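Local structure of phosphoglycerate kinase (Coxiella burnetii, 4NG4) at residues M28-N34 / M66-G72. The protein catalyses the reversible transfer of a phosphoryl group between ATP and 3-phosphoglycerate, a step of glycolysis. Numbering follows the deposited sequence.
Sequences MIREDLN and MILSHLG
Three backbone hydrogen bonds join Ile29 and Glu31 to the neighbouring strand: Ile29 N gives to Met66 O, Ile29 O takes from Leu68 N, and Glu31 N reaches Leu68 O (2.7 Å), its N-H pointing almost straight at the acceptor (178°). This is ordinary parallel pairing, and it is the tightly packed half of the contact. On one face Met28 CG lies 4.3 Å from Leu68 CD2, with Met66 alongside; on the other, Leu33 CD1 rests 3.8 Å from Ile67 CG2, the two side chains crossing at about a right angle against helix 46-60, which touches both. Strands 117-120 and 146-149 flank the pair.

Toward the C-terminal ends of the strands, side-chain bonds take over. Ser69 OG receives the N-H of Leu33 (2.9 Å) and lies close to Glu31 O, joining Leu33, in the loop after strand 26-31, to the 66-72 segment. Arg30, its chain bent at chi2, brings its guanidinium to the edge of the His70 ring, where NH1 donates to ND1 at 3.3 Å; each atom lies near the other group's plane although the planes themselves are 61° apart. Ser161 OG accepts from NE, so the guanidinium is bonded at more than one nitrogen, which would limit its rotation beside the ring. Asn34 CB and its amide lie against the NE2/CD2 side of that ring, the amide turned about 49° from it, while Asn34 OD1 accepts Gly72 N (2.9 Å) from above its carbonyl plane.

Solvent reaches this end: Asp32, Asn34 and Gly72 are partly exposed, whereas the strands and His70 are buried. The principle illustrated is that of the parallel alpha/beta sheet, in which loops following the C-terminal strand ends carry binding residues; here the predicted substrate-binding residues Asp32 to Asn34 and His70 to Gly72 lie side by side, still bonded to each other, as expected of the N-terminal, Rossmann-like domain of phosphoglycerate kinase.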
loop_
_atom_site.group_PDB
_atom_site.type_symbol
_atom_site.label_atom_id
_atom_site.label_comp_id
_atom_site.label_asym_id
_atom_site.label_seq_id
_atom_site.Cartn_x
_atom_site.Cartn_y
_atom_site.Cartn_z
ATOM N N MET A 28 -0.076 -23.958 6.144
ATOM C CA MET A 28 0.284 -22.824 6.974
ATOM C C MET A 28 0.042 -21.541 6.171
ATOM O O MET A 28 0.767 -21.254 5.214
ATOM C CB MET A 28 1.749 -22.965 7.383
ATOM C CG MET A 28 2.096 -22.352 8.720
ATOM S SD MET A 28 3.790 -22.738 9.199
ATOM C CE MET A 28 3.529 -23.207 10.911
ATOM N N ILE A 29 -0.998 -20.798 6.545
ATOM C CA ILE A 29 -1.379 -19.569 5.853
ATOM C C ILE A 29 -0.959 -18.338 6.655
ATOM O O ILE A 29 -1.481 -18.096 7.736
ATOM C CB ILE A 29 -2.904 -19.503 5.630
ATOM C CG1 ILE A 29 -3.394 -20.742 4.887
ATOM C CG2 ILE A 29 -3.287 -18.254 4.847
ATOM C CD1 ILE A 29 -4.900 -20.837 4.858
ATOM N N ARG A 30 -0.030 -17.556 6.109
ATOM C CA ARG A 30 0.364 -16.286 6.712
ATOM C C ARG A 30 -0.604 -15.203 6.257
ATOM O O ARG A 30 -0.683 -14.863 5.066
ATOM C CB ARG A 30 1.795 -15.915 6.317
ATOM C CG ARG A 30 2.308 -14.573 6.905
ATOM C CD ARG A 30 2.635 -14.673 8.365
ATOM N NE ARG A 30 3.416 -13.535 8.846
ATOM C CZ ARG A 30 2.912 -12.357 9.212
ATOM N NH1 ARG A 30 1.611 -12.122 9.146
ATOM N NH2 ARG A 30 3.727 -11.396 9.621
ATOM N N GLU A 31 -1.320 -14.642 7.222
ATOM C CA GLU A 31 -2.291 -13.592 6.963
ATOM C C GLU A 31 -1.929 -12.317 7.748
ATOM O O GLU A 31 -1.092 -12.340 8.652
ATOM C CB GLU A 31 -3.682 -14.073 7.358
ATOM C CG GLU A 31 -4.161 -15.321 6.619
ATOM C CD GLU A 31 -4.741 -15.029 5.253
ATOM O OE1 GLU A 31 -4.855 -13.843 4.898
ATOM O OE2 GLU A 31 -5.092 -16.001 4.532
ATOM N N ASP A 32 -2.555 -11.208 7.350
ATOM C CA ASP A 32 -2.455 -9.916 8.023
ATOM C C ASP A 32 -3.774 -9.731 8.763
ATOM O O ASP A 32 -4.729 -9.189 8.241
ATOM C CB ASP A 32 -2.198 -8.795 7.006
ATOM C CG ASP A 32 -2.040 -7.414 7.654
ATOM O OD1 ASP A 32 -2.089 -7.280 8.898
ATOM O OD2 ASP A 32 -1.861 -6.425 6.908
ATOM N N LEU A 33 -3.813 -10.237 9.983
ATOM C CA LEU A 33 -4.963 -10.093 10.884
ATOM C C LEU A 33 -4.668 -9.048 11.971
ATOM O O LEU A 33 -5.286 -9.071 13.022
ATOM C CB LEU A 33 -5.273 -11.454 11.527
ATOM C CG LEU A 33 -5.252 -12.651 10.561
ATOM C CD1 LEU A 33 -5.716 -13.934 11.265
ATOM C CD2 LEU A 33 -6.095 -12.379 9.314
ATOM N N ASN A 34 -3.730 -8.139 11.679
ATOM C CA ASN A 34 -3.219 -7.108 12.608
ATOM C C ASN A 34 -4.240 -5.991 12.806
ATOM O O ASN A 34 -4.066 -4.889 12.317
ATOM C CB ASN A 34 -1.886 -6.539 12.052
ATOM C CG ASN A 34 -1.246 -5.512 12.953
ATOM O OD1 ASN A 34 -1.355 -5.570 14.159
ATOM N ND2 ASN A 34 -0.555 -4.566 12.357
ATOM N N MET A 66 -3.390 -24.117 9.614
ATOM C CA MET A 66 -2.709 -23.330 10.636
ATOM C C MET A 66 -2.626 -21.862 10.190
ATOM O O MET A 66 -1.881 -21.530 9.265
ATOM C CB MET A 66 -1.300 -23.871 10.867
ATOM C CG MET A 66 -1.249 -25.220 11.549
ATOM S SD MET A 66 0.391 -25.992 11.451
ATOM C CE MET A 66 0.314 -26.694 9.810
ATOM N N ILE A 67 -3.389 -20.997 10.850
ATOM C CA ILE A 67 -3.455 -19.589 10.467
ATOM C C ILE A 67 -2.394 -18.780 11.203
ATOM O O ILE A 67 -2.381 -18.730 12.426
ATOM C CB ILE A 67 -4.828 -18.971 10.775
ATOM C CG1 ILE A 67 -5.956 -19.786 10.120
ATOM C CG2 ILE A 67 -4.856 -17.522 10.294
ATOM C CD1 ILE A 67 -7.337 -19.411 10.616
ATOM N N LEU A 68 -1.534 -18.112 10.449
ATOM C CA LEU A 68 -0.378 -17.417 11.007
ATOM C C LEU A 68 -0.540 -15.894 10.844
ATOM O O LEU A 68 -0.972 -15.432 9.793
ATOM C CB LEU A 68 0.874 -17.914 10.290
ATOM C CG LEU A 68 2.152 -18.056 11.101
ATOM C CD1 LEU A 68 1.998 -19.018 12.303
ATOM C CD2 LEU A 68 3.246 -18.507 10.153
ATOM N N SER A 69 -0.243 -15.125 11.886
ATOM C CA SER A 69 -0.357 -13.665 11.797
ATOM C C SER A 69 0.445 -12.903 12.843
ATOM O O SER A 69 0.881 -13.456 13.850
ATOM C CB SER A 69 -1.811 -13.198 11.893
ATOM O OG SER A 69 -1.910 -11.831 11.523
ATOM N N HIS A 70 0.644 -11.617 12.570
ATOM C CA HIS A 70 1.293 -10.744 13.519
ATOM C C HIS A 70 0.211 -9.921 14.204
ATOM O O HIS A 70 -0.946 -9.968 13.796
ATOM C CB HIS A 70 2.363 -9.874 12.841
ATOM C CG HIS A 70 1.815 -8.879 11.871
ATOM N ND1 HIS A 70 1.376 -9.230 10.613
ATOM C CD2 HIS A 70 1.641 -7.539 11.973
ATOM C CE1 HIS A 70 0.957 -8.149 9.979
ATOM N NE2 HIS A 70 1.099 -7.112 10.785
ATOM N N LEU A 71 0.580 -9.215 15.273
ATOM C CA LEU A 71 -0.325 -8.281 15.953
ATOM C C LEU A 71 0.512 -7.297 16.740
ATOM O O LEU A 71 1.270 -7.688 17.614
ATOM C CB LEU A 71 -1.281 -9.019 16.884
ATOM C CG LEU A 71 -2.502 -8.251 17.396
ATOM C CD1 LEU A 71 -3.320 -9.129 18.344
ATOM C CD2 LEU A 71 -2.100 -6.997 18.106
ATOM N N GLY A 72 0.390 -6.023 16.414
ATOM C CA GLY A 72 1.176 -4.996 17.066
ATOM C C GLY A 72 2.684 -5.193 16.973
ATOM O O GLY A 72 3.199 -5.814 16.034
#